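Local coordinates for protein putative sulfatase yidJ (PDB 2QZU) that probably hydrolyses sulfate esters, as a metal-binding, arylsulfatase-like member of the sulfatase family, at residues 67-72 against 336-341; 74-79 against 132-137; 344-349 against 387-392; 357-362 against 379-384; 396-401 against 416-421. All blocks are in the same frame, centred on the assembly; numbering follows the deposited sequence.

Contacts 1, 2, 4 and 5 are buried, while contact 3 lies farther out and is only partly buried. Contact 1 joins a single backbone bond to tight apolar packing beside the central mixed sheet; contact 2, at the start of helix 76-85, is largely polar and holds the serine predicted to be modified to 3-oxoalanine. Leu340 of contact 1 packs on Ile346 and Val388 of contact 3. Contact 4 ties the loop between helices 361-368 and 385-390 back to the start of the first through a buried aspartate; contact 3 binds the far end of the second through an arginine. Contact 5 is strand pairing in the four-stranded antiparallel sheet, linked to contact 4 by Asp360 and Gln399.

Contact 1: 67-72 against 336-341; sequences TNAISS and IPMILS
The carbonyl oxygen of Ala69 is gripped by two groups: the backbone N of Ile336, at 3.1 Å from Ala69 O, and the guanidinium NH2 of Arg335. The N-H of Ile336 points almost straight at the oxygen (170°) but approaches from above the carbonyl plane, 40° out of it. Next to this bond, the methyl of Ala69 presses on the selenomethionine Met338, with CB to CB at 3.3 Å, tighter than usual for two carbons. Segment 67-72 runs from strand 64-66 toward helix 76-85. Segment 336-341 enters strand 338-341, the neighbour of 64-66 in the central mixed sheet of the sulfatase fold; the contact therefore joins the exit of strand 64-66 to the entry of strand 338-341. Ile336 keeps CG1 between the backbone N and the carbonyl carbon (chi1 57°), and its CD1 lies 3.5 Å from Ile70 O. The other branch, CG2, meets Ser71 CB at 4.0 Å, while the hydroxyl of Ser71 is bound to the carbonyl of Asp313.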
# COMPACT_ATOMS: atom_id res chain seq x y z
N THR A 67 -10.84 28.25 -15.03
CA THR A 67 -10.05 28.28 -13.80
C THR A 67 -10.79 28.37 -12.46
O THR A 67 -10.15 28.36 -11.41
CB THR A 67 -9.01 29.41 -13.85
OG1 THR A 67 -9.67 30.65 -14.14
CG2 THR A 67 -7.97 29.13 -14.94
N ASN A 68 -12.12 28.45 -12.49
CA ASN A 68 -12.91 28.49 -11.25
C ASN A 68 -13.90 27.33 -11.18
O ASN A 68 -14.83 27.36 -10.38
CB ASN A 68 -13.70 29.80 -11.12
CG ASN A 68 -12.82 31.02 -10.91
OD1 ASN A 68 -11.82 30.96 -10.19
ND2 ASN A 68 -13.20 32.13 -11.52
N ALA A 69 -13.72 26.31 -12.02
CA ALA A 69 -14.63 25.16 -12.03
C ALA A 69 -14.60 24.36 -10.74
O ALA A 69 -13.55 24.18 -10.14
CB ALA A 69 -14.29 24.25 -13.21
N ILE A 70 -15.76 23.86 -10.31
CA ILE A 70 -15.84 23.07 -9.08
C ILE A 70 -16.73 21.84 -9.19
O ILE A 70 -17.42 21.63 -10.19
CB ILE A 70 -16.38 23.94 -7.90
CG1 ILE A 70 -17.79 24.45 -8.21
CG2 ILE A 70 -15.48 25.13 -7.66
CD1 ILE A 70 -18.91 23.53 -7.76
N SER A 71 -16.70 21.02 -8.14
CA SER A 71 -17.52 19.82 -8.03
C SER A 71 -18.26 20.03 -6.69
O SER A 71 -17.63 20.10 -5.63
CB SER A 71 -16.66 18.56 -7.97
OG SER A 71 -17.48 17.40 -7.86
N SER A 72 -19.58 20.15 -6.76
CA SER A 72 -20.41 20.40 -5.58
C SER A 72 -20.41 19.34 -4.48
O SER A 72 -20.51 19.66 -3.30
CB SER A 72 -21.84 20.71 -6.02
OG SER A 72 -21.88 21.95 -6.71
N ILE A 336 -11.77 21.71 -9.51
CA ILE A 336 -11.42 20.70 -10.49
C ILE A 336 -11.02 21.33 -11.82
O ILE A 336 -11.37 22.48 -12.11
CB ILE A 336 -12.62 19.75 -10.79
CG1 ILE A 336 -13.83 20.56 -11.27
CG2 ILE A 336 -12.97 18.95 -9.55
CD1 ILE A 336 -14.98 19.72 -11.80
N PRO A 337 -10.23 20.60 -12.62
CA PRO A 337 -9.83 21.14 -13.91
C PRO A 337 -11.06 21.10 -14.80
O PRO A 337 -11.97 20.29 -14.57
CB PRO A 337 -8.75 20.17 -14.37
CG PRO A 337 -9.20 18.87 -13.78
CD PRO A 337 -9.61 19.29 -12.38
N MSE A 338 -11.10 21.96 -15.80
CA MSE A 338 -12.22 22.02 -16.71
C MSE A 338 -11.73 22.73 -17.96
O MSE A 338 -11.77 23.96 -18.05
CB MSE A 338 -13.38 22.80 -16.07
CG MSE A 338 -14.62 22.96 -16.92
SE MSE A 338 -15.64 21.33 -17.09
CE MSE A 338 -16.37 21.21 -15.29
N ILE A 339 -11.23 21.93 -18.90
CA ILE A 339 -10.72 22.43 -20.17
C ILE A 339 -11.63 21.91 -21.27
O ILE A 339 -11.95 20.73 -21.31
CB ILE A 339 -9.28 21.92 -20.42
CG1 ILE A 339 -8.35 22.40 -19.31
CG2 ILE A 339 -8.78 22.42 -21.78
CD1 ILE A 339 -6.96 21.82 -19.39
N LEU A 340 -12.04 22.80 -22.17
CA LEU A 340 -12.93 22.41 -23.25
C LEU A 340 -12.49 23.02 -24.57
O LEU A 340 -12.09 24.18 -24.63
CB LEU A 340 -14.36 22.84 -22.91
CG LEU A 340 -15.54 22.35 -23.77
CD1 LEU A 340 -16.82 22.50 -22.96
CD2 LEU A 340 -15.62 23.14 -25.07
N SER A 341 -12.54 22.22 -25.63
CA SER A 341 -12.17 22.69 -26.95
C SER A 341 -13.21 22.23 -27.97
O SER A 341 -13.82 21.18 -27.82
CB SER A 341 -10.79 22.17 -27.35
OG SER A 341 -10.80 20.77 -27.56

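Contact 2: 74-79 against 132-137; sequences PVSSPA and KWHLDA
Two neighbouring serines address the imidazole of His134 from different directions: Ser76 OG lies at the ring edge, in its plane, and Ser77 OG sits 3.1 Å above one face, over the centre. Ser76 OG is 2.8 Å from His134 ND1 in a hydrogen bond, having been placed there by a first torsion that sets it anti to the backbone N (chi1 -176°). The extended chain of Lys132 brings NZ within a weak 3.2 Å bond of Ser76 OG, although its salt bridge is to Asp36. Arg80 NE also binds Ser76 OG. Ser76 opens helix 76-85 and is the position predicted to be converted to 3-oxoalanine, the formylglycine of sulfatases; here it is unmodified serine, held within the Ser-x-Pro-x-Arg signature that runs to Arg80. Ser77 OG donates to His134 O at 2.9 Å, tilted 28° from the carbonyl plane, and is also bound to Cys98 N. The other ring nitrogen, His134 NE2, is hydrogen-bonded to Cys98 O. Leu135 CD2 touches Ser77 O at 3.5 Å.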
# COMPACT_ATOMS: atom_id res chain seq x y z
N PRO A 74 -17.85 16.75 -3.75
CA PRO A 74 -16.53 16.18 -4.06
C PRO A 74 -16.21 14.78 -3.54
O PRO A 74 -15.33 14.61 -2.69
CB PRO A 74 -15.58 17.25 -3.53
CG PRO A 74 -16.29 17.75 -2.32
CD PRO A 74 -17.73 17.86 -2.79
N VAL A 75 -16.94 13.80 -4.06
CA VAL A 75 -16.78 12.38 -3.73
C VAL A 75 -17.08 11.64 -5.04
O VAL A 75 -17.95 12.05 -5.80
CB VAL A 75 -17.78 11.94 -2.65
CG1 VAL A 75 -17.60 10.46 -2.35
CG2 VAL A 75 -17.57 12.77 -1.39
N SER A 76 -16.36 10.54 -5.28
CA SER A 76 -16.51 9.78 -6.52
C SER A 76 -17.92 9.46 -7.04
O SER A 76 -18.39 10.08 -8.00
CB SER A 76 -15.69 8.50 -6.45
OG SER A 76 -15.75 7.79 -7.69
N SER A 77 -18.59 8.49 -6.44
CA SER A 77 -19.92 8.12 -6.92
C SER A 77 -20.92 9.27 -6.97
O SER A 77 -21.59 9.47 -7.99
CB SER A 77 -20.48 6.97 -6.10
OG SER A 77 -19.60 5.87 -6.14
N PRO A 78 -21.04 10.05 -5.87
CA PRO A 78 -21.98 11.16 -5.87
C PRO A 78 -21.74 12.13 -7.03
O PRO A 78 -22.68 12.54 -7.71
CB PRO A 78 -21.75 11.81 -4.51
CG PRO A 78 -21.39 10.64 -3.64
CD PRO A 78 -20.43 9.87 -4.54
N ALA A 79 -20.48 12.49 -7.25
CA ALA A 79 -20.15 13.41 -8.33
C ALA A 79 -20.52 12.81 -9.69
O ALA A 79 -21.13 13.48 -10.52
CB ALA A 79 -18.67 13.78 -8.29
N LYS A 132 -13.23 3.92 -15.30
CA LYS A 132 -13.97 3.83 -14.04
C LYS A 132 -15.39 4.37 -14.15
O LYS A 132 -15.61 5.49 -14.61
CB LYS A 132 -13.19 4.60 -12.96
CG LYS A 132 -13.85 4.63 -11.60
CD LYS A 132 -13.00 5.42 -10.62
CE LYS A 132 -13.70 5.58 -9.29
NZ LYS A 132 -12.92 6.43 -8.35
N TRP A 133 -16.35 3.56 -13.71
CA TRP A 133 -17.78 3.91 -13.74
C TRP A 133 -18.24 4.29 -12.33
O TRP A 133 -18.81 5.36 -12.10
CB TRP A 133 -18.56 2.69 -14.25
CG TRP A 133 -20.06 2.83 -14.30
CD1 TRP A 133 -20.97 2.03 -13.66
CD2 TRP A 133 -20.82 3.76 -15.08
NE1 TRP A 133 -22.25 2.41 -14.00
CE2 TRP A 133 -22.18 3.47 -14.87
CE3 TRP A 133 -20.47 4.82 -15.93
CZ2 TRP A 133 -23.21 4.19 -15.49
CZ3 TRP A 133 -21.50 5.54 -16.56
CH2 TRP A 133 -22.85 5.22 -16.32
N HIS A 134 -17.98 3.39 -11.38
CA HIS A 134 -18.31 3.55 -9.96
C HIS A 134 -19.73 4.05 -9.68
O HIS A 134 -19.91 4.96 -8.86
CB HIS A 134 -17.30 4.48 -9.28
CG HIS A 134 -17.20 4.28 -7.80
ND1 HIS A 134 -16.53 5.15 -6.97
CD2 HIS A 134 -17.66 3.29 -7.00
CE1 HIS A 134 -16.59 4.71 -5.73
NE2 HIS A 134 -17.27 3.58 -5.72
N LEU A 135 -20.73 3.47 -10.34
CA LEU A 135 -22.11 3.88 -10.11
C LEU A 135 -23.05 2.70 -9.85
O LEU A 135 -24.27 2.85 -9.89
CB LEU A 135 -22.61 4.72 -11.29
CG LEU A 135 -22.12 6.17 -11.29
CD1 LEU A 135 -22.42 6.82 -12.63
CD2 LEU A 135 -22.81 6.94 -10.15
N ASP A 136 -22.47 1.53 -9.58
CA ASP A 136 -23.26 0.33 -9.29
C ASP A 136 -22.99 -0.19 -7.88
O ASP A 136 -21.84 -0.24 -7.43
CB ASP A 136 -22.94 -0.78 -10.30
CG ASP A 136 -23.28 -0.40 -11.73
OD1 ASP A 136 -24.43 0.02 -11.98
OD2 ASP A 136 -22.40 -0.52 -12.60
N ALA A 137 -24.05 -0.57 -7.17
CA ALA A 137 -23.92 -1.10 -5.81
C ALA A 137 -23.49 -2.57 -5.85
O ALA A 137 -24.12 -3.39 -6.52
CB ALA A 137 -25.26 -0.97 -5.08

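Contact 3: 344-349 against 387-392; sequences DQIKPR and EVLTGK
Here an arginine, Arg349, binds the backbone carbonyl of Val388 in the last turn of helix 385-390, where the loop ahead of strand 349-352 meets this helix in a partly buried spot near the outer edge of the central sheet. Both terminal nitrogens of Arg349 hold one atom: NH1 lies 2.8 Å and NH2 3.2 Å from Val388 O. The grip is end-on, with the oxygen within 8° of the guanidinium plane, and both nitrogens come from the same face of the carbonyl plane. NH1 also forms a salt bridge with Asp352. Since helix carbonyls gather at this end, a positive guanidinium is probably well accommodated. Gly391 is the first residue past the helix, with positive phi (91°), and its CA sits over one face of the guanidinium, 3.3 Å above the centre. At these backbone angles a CB would press on the preceding carbonyl oxygen. The turn is closed further by Thr390 OG1, which accepts from Lys392 N at 3.1 Å in an ST turn and is also tied to Asn386 O. An apolar patch lies beside the polar one: Ile346 and Leu389 cross at about a right angle, with CG1 and CD1 of Ile346 both 4.0 Å from Leu389 CD2. Met368 of helix 361-368 packs against Ile346, Val388 and Leu389 alike.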
# COMPACT_ATOMS: atom_id res chain seq x y z
N ASP A 344 -14.23 24.28 -34.31
CA ASP A 344 -15.25 24.73 -35.26
C ASP A 344 -16.19 25.81 -34.74
O ASP A 344 -16.69 26.62 -35.52
CB ASP A 344 -16.08 23.54 -35.75
CG ASP A 344 -15.41 22.78 -36.89
OD1 ASP A 344 -14.30 23.18 -37.31
OD2 ASP A 344 -16.00 21.79 -37.37
N GLN A 345 -16.43 25.84 -33.43
CA GLN A 345 -17.36 26.82 -32.88
C GLN A 345 -16.85 27.73 -31.78
O GLN A 345 -17.48 28.75 -31.48
CB GLN A 345 -18.61 26.10 -32.37
CG GLN A 345 -19.52 25.58 -33.46
CD GLN A 345 -20.04 26.70 -34.34
OE1 GLN A 345 -20.53 27.71 -33.84
NE2 GLN A 345 -19.94 26.52 -35.65
N ILE A 346 -15.72 27.39 -31.17
CA ILE A 346 -15.20 28.20 -30.09
C ILE A 346 -13.78 28.70 -30.32
O ILE A 346 -12.85 27.92 -30.51
CB ILE A 346 -15.23 27.41 -28.76
CG1 ILE A 346 -16.65 26.91 -28.49
CG2 ILE A 346 -14.76 28.29 -27.62
CD1 ILE A 346 -16.76 26.02 -27.27
N LYS A 347 -13.63 30.02 -30.31
CA LYS A 347 -12.33 30.65 -30.50
C LYS A 347 -11.63 30.51 -29.15
O LYS A 347 -12.27 30.60 -28.10
CB LYS A 347 -12.52 32.13 -30.84
CG LYS A 347 -11.28 32.82 -31.39
CD LYS A 347 -11.56 34.29 -31.68
CE LYS A 347 -10.40 34.95 -32.42
NZ LYS A 347 -10.19 34.36 -33.77
N PRO A 348 -10.31 30.25 -29.15
CA PRO A 348 -9.63 30.11 -27.86
C PRO A 348 -9.71 31.36 -26.98
O PRO A 348 -9.60 32.48 -27.47
CB PRO A 348 -8.19 29.79 -28.26
CG PRO A 348 -8.37 29.06 -29.56
CD PRO A 348 -9.41 29.90 -30.26
N ARG A 349 -9.92 31.14 -25.69
CA ARG A 349 -10.01 32.23 -24.72
C ARG A 349 -9.01 31.91 -23.61
O ARG A 349 -9.00 30.80 -23.08
CB ARG A 349 -11.43 32.33 -24.13
CG ARG A 349 -12.52 32.60 -25.17
CD ARG A 349 -13.75 33.21 -24.52
NE ARG A 349 -14.42 32.33 -23.57
CZ ARG A 349 -15.28 31.37 -23.90
NH1 ARG A 349 -15.83 30.62 -22.96
NH2 ARG A 349 -15.60 31.18 -25.18
N GLU A 387 -22.91 30.71 -22.06
CA GLU A 387 -21.74 31.23 -21.37
C GLU A 387 -20.47 30.55 -21.89
O GLU A 387 -19.47 31.21 -22.15
CB GLU A 387 -21.87 30.99 -19.86
CG GLU A 387 -22.91 31.84 -19.13
CD GLU A 387 -24.35 31.49 -19.48
OE1 GLU A 387 -24.62 30.32 -19.85
OE2 GLU A 387 -25.21 32.38 -19.37
N VAL A 388 -20.52 29.23 -22.03
CA VAL A 388 -19.36 28.49 -22.51
C VAL A 388 -19.00 28.86 -23.95
O VAL A 388 -17.83 29.11 -24.26
CB VAL A 388 -19.60 26.96 -22.43
CG1 VAL A 388 -18.46 26.21 -23.09
CG2 VAL A 388 -19.73 26.54 -20.97
N LEU A 389 -20.00 28.92 -24.82
CA LEU A 389 -19.78 29.24 -26.22
C LEU A 389 -19.30 30.67 -26.49
O LEU A 389 -18.34 30.88 -27.24
CB LEU A 389 -21.06 29.00 -27.02
CG LEU A 389 -21.55 27.56 -27.20
CD1 LEU A 389 -22.95 27.58 -27.81
CD2 LEU A 389 -20.59 26.78 -28.09
N THR A 390 -19.94 31.64 -25.86
CA THR A 390 -19.60 33.04 -26.08
C THR A 390 -18.58 33.63 -25.12
O THR A 390 -17.86 34.56 -25.46
CB THR A 390 -20.86 33.93 -26.00
OG1 THR A 390 -21.41 33.86 -24.68
CG2 THR A 390 -21.91 33.46 -27.00
N GLY A 391 -18.52 33.08 -23.91
CA GLY A 391 -17.59 33.61 -22.93
C GLY A 391 -18.30 34.68 -22.11
O GLY A 391 -17.69 35.33 -21.26
N LYS A 392 -19.58 34.86 -22.38
CA LYS A 392 -20.38 35.85 -21.66
C LYS A 392 -20.45 35.39 -20.21
O LYS A 392 -20.88 34.27 -19.92
CB LYS A 392 -21.78 35.93 -22.25

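Contact 4: 357-362 against 379-384; sequences AFADLY and VQTFDL
A 3-10 turn, 358-360, leads into helix 361-368, and the loop 379-384 that follows this helix folds back onto the 3-10 turn and the helix start, held chiefly by the side chain of Asp360 and the backbone of Ala359. Asp360 OD1 receives Phe382 N at 2.9 Å, the donor coming from well above the carboxylate plane (52° out of it). The second oxygen, Asp360 OD2, takes Ala357 N at 2.9 Å and the side-chain NE2 of Gln399, so both carboxylate oxygens of this buried acid are engaged. Asp360 and Phe382 lie side by side and point the same way, with carboxylate and ring nearly perpendicular (89°); OD1 meets the ring edge at CD1, 3.5 Å away. One residue earlier on each segment, Thr381 OG1 donates to Ala359 O at 2.9 Å. Its hydroxyl sits between the backbone N and the carbonyl carbon (chi1 60°), leaving the methyl CG2 against Ala359 CB at 3.7 Å. At the far end Val379 CG2 makes a CH-pi contact over one face of the Tyr362 ring, 3.9 Å from its centroid and offset toward the rim; the hydroxyl of Tyr362 is bound to Arg114 O. The loop ends at Leu384, the N-cap of helix 385-390; from segment 357-362, Ala359 packs on Met82 of helix 76-85 and Leu361 on Phe32 of strand 29-35.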
# COMPACT_ATOMS: atom_id res chain seq x y z
N ALA A 357 -19.87 23.87 -12.92
CA ALA A 357 -19.68 22.71 -12.06
C ALA A 357 -19.69 21.43 -12.86
O ALA A 357 -20.28 21.35 -13.94
CB ALA A 357 -20.78 22.67 -11.00
N PHE A 358 -19.03 20.41 -12.31
CA PHE A 358 -18.96 19.09 -12.93
C PHE A 358 -20.35 18.63 -13.36
O PHE A 358 -20.53 18.13 -14.47
CB PHE A 358 -18.36 18.12 -11.90
CG PHE A 358 -18.07 16.74 -12.44
CD1 PHE A 358 -17.14 16.54 -13.45
CD2 PHE A 358 -18.68 15.63 -11.86
CE1 PHE A 358 -16.81 15.25 -13.88
CE2 PHE A 358 -18.37 14.33 -12.27
CZ PHE A 358 -17.43 14.15 -13.28
N ALA A 359 -21.34 18.84 -12.49
CA ALA A 359 -22.71 18.41 -12.76
C ALA A 359 -23.50 19.23 -13.78
O ALA A 359 -24.58 18.83 -14.20
CB ALA A 359 -23.49 18.35 -11.45
N ASP A 360 -22.97 20.38 -14.17
CA ASP A 360 -23.65 21.22 -15.16
C ASP A 360 -23.39 20.75 -16.58
O ASP A 360 -24.04 21.22 -17.52
CB ASP A 360 -23.20 22.68 -15.04
CG ASP A 360 -23.51 23.28 -13.68
OD1 ASP A 360 -24.55 22.90 -13.09
OD2 ASP A 360 -22.73 24.14 -13.22
N LEU A 361 -22.46 19.82 -16.75
CA LEU A 361 -22.12 19.34 -18.08
C LEU A 361 -23.24 18.64 -18.86
O LEU A 361 -23.26 18.69 -20.09
CB LEU A 361 -20.87 18.46 -18.02
CG LEU A 361 -19.60 19.26 -17.69
CD1 LEU A 361 -18.42 18.31 -17.48
CD2 LEU A 361 -19.29 20.25 -18.81
N TYR A 362 -24.18 18.01 -18.15
CA TYR A 362 -25.31 17.33 -18.81
C TYR A 362 -26.10 18.35 -19.65
O TYR A 362 -26.11 18.26 -20.88
CB TYR A 362 -26.19 16.66 -17.74
CG TYR A 362 -27.34 15.79 -18.22
CD1 TYR A 362 -28.19 16.20 -19.26
CD2 TYR A 362 -27.66 14.61 -17.54
CE1 TYR A 362 -29.32 15.45 -19.60
CE2 TYR A 362 -28.78 13.87 -17.87
CZ TYR A 362 -29.61 14.28 -18.90
OH TYR A 362 -30.72 13.54 -19.22
N VAL A 379 -33.89 17.30 -15.04
CA VAL A 379 -32.55 17.87 -14.87
C VAL A 379 -32.61 19.17 -14.06
O VAL A 379 -33.40 20.08 -14.36
CB VAL A 379 -31.87 18.11 -16.24
CG1 VAL A 379 -30.59 18.92 -16.08
CG2 VAL A 379 -31.55 16.76 -16.88
N GLN A 380 -31.77 19.25 -13.03
CA GLN A 380 -31.74 20.41 -12.13
C GLN A 380 -30.52 21.32 -12.25
O GLN A 380 -30.57 22.48 -11.83
CB GLN A 380 -31.79 19.93 -10.67
CG GLN A 380 -32.98 19.05 -10.32
CD GLN A 380 -32.90 18.55 -8.90
OE1 GLN A 380 -32.01 17.76 -8.55
NE2 GLN A 380 -33.83 19.00 -8.06
N THR A 381 -29.43 20.82 -12.81
CA THR A 381 -28.21 21.61 -12.92
C THR A 381 -28.27 22.75 -13.96
O THR A 381 -29.19 22.82 -14.77
CB THR A 381 -27.00 20.70 -13.19
OG1 THR A 381 -27.19 19.97 -14.40
CG2 THR A 381 -26.84 19.70 -12.04
N PHE A 382 -27.28 23.64 -13.91
CA PHE A 382 -27.23 24.80 -14.80
C PHE A 382 -26.86 24.53 -16.26
O PHE A 382 -25.89 23.83 -16.54
CB PHE A 382 -26.25 25.85 -14.26
CG PHE A 382 -26.59 26.38 -12.90
CD1 PHE A 382 -26.07 25.77 -11.75
CD2 PHE A 382 -27.40 27.50 -12.76
CE1 PHE A 382 -26.36 26.28 -10.49
CE2 PHE A 382 -27.69 28.02 -11.50
CZ PHE A 382 -27.17 27.41 -10.36
N ASP A 383 -27.64 25.10 -17.17
CA ASP A 383 -27.37 24.98 -18.60
C ASP A 383 -26.55 26.23 -18.91
O ASP A 383 -27.10 27.33 -19.06
CB ASP A 383 -28.66 25.02 -19.42
CG ASP A 383 -28.41 24.95 -20.92
OD1 ASP A 383 -27.28 25.25 -21.36
OD2 ASP A 383 -29.35 24.60 -21.67
N LEU A 384 -25.24 26.07 -18.98
CA LEU A 384 -24.35 27.20 -19.23
C LEU A 384 -23.80 27.21 -20.65
O LEU A 384 -22.73 27.77 -20.91
CB LEU A 384 -23.19 27.15 -18.22
CG LEU A 384 -23.58 27.16 -16.74
CD1 LEU A 384 -22.37 26.83 -15.87
CD2 LEU A 384 -24.15 28.52 -16.37

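Contact 5: 396-401 against 416-421; sequences DLVQPY and LRTDRY
From CB outward, Val398 divides its two methyls between Leu416 and Thr418. CB stands 4.1 Å from Arg417 O. CG1 lies 3.5 Å from the same oxygen and touches Leu416 CB at 3.9 Å. CG2 meets Thr418 CG2 at 4.1 Å. CG1 is anti to the backbone N (chi1 174°), which sends it toward Leu416, while CG2 runs beside Thr418, the two side chains pointing the same way. Next along the chain comes an antiparallel strand pair, Gln399 with Arg417 as the hydrogen-bonded pair and Pro400 with Leu416 as the non-hydrogen-bonded one. Gln399 O accepts Arg417 N at 2.7 Å, and Gln399 N gives back to Arg417 O at 3.2 Å. The pairing belongs to the hairpin of strands 399-404 and 412-417, which starts the four-stranded antiparallel sheet of the C-terminal part. Where the strands part, a water joins them, donating to Leu397 O and accepting from Asp419 N. Thr418 OG1 makes an ST turn and ST motif, accepting from Arg420 N and, at 2.8 Å, from Tyr421 N. On the face carrying Leu416, helix 455-471 packs through Gln464 and Trp468; the opposite face sends Arg417 out to a salt bridge with Glu331.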
# COMPACT_ATOMS: atom_id res chain seq x y z
N ASP A 396 -23.73 36.31 -11.35
CA ASP A 396 -24.63 35.91 -10.27
C ASP A 396 -24.60 34.41 -10.01
O ASP A 396 -25.33 33.91 -9.15
CB ASP A 396 -26.06 36.34 -10.59
CG ASP A 396 -26.58 35.70 -11.86
OD1 ASP A 396 -25.97 35.90 -12.93
OD2 ASP A 396 -27.62 35.00 -11.79
N LEU A 397 -23.77 33.68 -10.75
CA LEU A 397 -23.70 32.23 -10.58
C LEU A 397 -23.12 31.83 -9.23
O LEU A 397 -22.03 32.25 -8.85
CB LEU A 397 -22.89 31.60 -11.71
CG LEU A 397 -22.74 30.08 -11.73
CD1 LEU A 397 -24.10 29.39 -11.72
CD2 LEU A 397 -21.96 29.69 -12.98
N VAL A 398 -23.89 31.02 -8.51
CA VAL A 398 -23.50 30.50 -7.21
C VAL A 398 -23.75 29.00 -7.25
O VAL A 398 -24.81 28.56 -7.69
CB VAL A 398 -24.34 31.14 -6.08
CG1 VAL A 398 -24.01 30.49 -4.75
CG2 VAL A 398 -24.07 32.64 -6.02
N GLN A 399 -22.76 28.22 -6.82
CA GLN A 399 -22.87 26.77 -6.83
C GLN A 399 -23.05 26.21 -5.43
O GLN A 399 -22.52 26.76 -4.46
CB GLN A 399 -21.62 26.15 -7.47
CG GLN A 399 -21.43 26.47 -8.95
CD GLN A 399 -22.37 25.69 -9.85
OE1 GLN A 399 -23.20 24.91 -9.38
NE2 GLN A 399 -22.24 25.89 -11.16
N PRO A 400 -23.80 25.11 -5.30
CA PRO A 400 -24.04 24.49 -3.99
C PRO A 400 -22.90 23.57 -3.54
O PRO A 400 -21.99 23.25 -4.31
CB PRO A 400 -25.32 23.70 -4.23
CG PRO A 400 -25.13 23.23 -5.65
CD PRO A 400 -24.62 24.47 -6.35
N TYR A 401 -22.95 23.18 -2.27
CA TYR A 401 -21.99 22.25 -1.69
C TYR A 401 -22.81 21.19 -0.96
O TYR A 401 -23.81 21.51 -0.32
CB TYR A 401 -21.06 22.92 -0.67
CG TYR A 401 -20.30 21.89 0.15
CD1 TYR A 401 -19.32 21.08 -0.44
CD2 TYR A 401 -20.61 21.66 1.48
CE1 TYR A 401 -18.69 20.07 0.28
CE2 TYR A 401 -19.99 20.65 2.21
CZ TYR A 401 -19.03 19.86 1.60
OH TYR A 401 -18.41 18.85 2.31
N LEU A 416 -23.07 26.96 -0.03
CA LEU A 416 -23.03 27.73 -1.26
C LEU A 416 -21.62 28.28 -1.46
O LEU A 416 -20.92 28.59 -0.50
CB LEU A 416 -24.01 28.90 -1.18
CG LEU A 416 -25.51 28.62 -1.03
CD1 LEU A 416 -26.24 29.93 -0.75
CD2 LEU A 416 -26.04 27.96 -2.30
N ARG A 417 -21.21 28.39 -2.72
CA ARG A 417 -19.90 28.94 -3.05
C ARG A 417 -20.13 30.08 -4.02
O ARG A 417 -20.59 29.87 -5.14
CB ARG A 417 -19.00 27.88 -3.70
CG ARG A 417 -17.58 28.38 -4.04
CD ARG A 417 -16.73 27.28 -4.67
NE ARG A 417 -15.35 27.70 -4.97
CZ ARG A 417 -15.01 28.54 -5.94
NH1 ARG A 417 -15.93 29.07 -6.72
NH2 ARG A 417 -13.73 28.86 -6.13
N THR A 418 -19.84 31.31 -3.59
CA THR A 418 -19.99 32.46 -4.47
C THR A 418 -18.58 32.77 -4.97
O THR A 418 -17.62 32.14 -4.54
CB THR A 418 -20.54 33.70 -3.74
OG1 THR A 418 -19.49 34.33 -3.00
CG2 THR A 418 -21.67 33.30 -2.80
N ASP A 419 -18.46 33.75 -5.86
CA ASP A 419 -17.14 34.11 -6.38
C ASP A 419 -16.20 34.63 -5.30
O ASP A 419 -15.02 34.82 -5.55
CB ASP A 419 -17.26 35.14 -7.51
CG ASP A 419 -18.07 36.35 -7.11
OD1 ASP A 419 -18.03 36.75 -5.93
OD2 ASP A 419 -18.75 36.92 -8.00
N ARG A 420 -16.73 34.86 -4.10
CA ARG A 420 -15.91 35.37 -3.00
C ARG A 420 -16.01 34.57 -1.71
O ARG A 420 -15.00 34.37 -1.02
CB ARG A 420 -16.27 36.83 -2.70
CG ARG A 420 -15.52 37.40 -1.50
CD ARG A 420 -15.92 38.83 -1.20
NE ARG A 420 -15.15 39.37 -0.08
CZ ARG A 420 -15.35 40.58 0.45
NH1 ARG A 420 -16.29 41.38 -0.02
NH2 ARG A 420 -14.59 40.98 1.47
N TYR A 421 -17.21 34.11 -1.38
CA TYR A 421 -17.45 33.36 -0.15
C TYR A 421 -17.81 31.89 -0.29
O TYR A 421 -18.38 31.47 -1.29
CB TYR A 421 -18.60 34.01 0.63
CG TYR A 421 -18.38 35.45 1.05
CD1 TYR A 421 -17.60 35.76 2.16
CD2 TYR A 421 -18.97 36.50 0.34
CE1 TYR A 421 -17.41 37.08 2.56
CE2 TYR A 421 -18.78 37.82 0.73
CZ TYR A 421 -18.00 38.11 1.84
OH TYR A 421 -17.81 39.42 2.22
O HOH W 1 -20.83 34.47 -7.20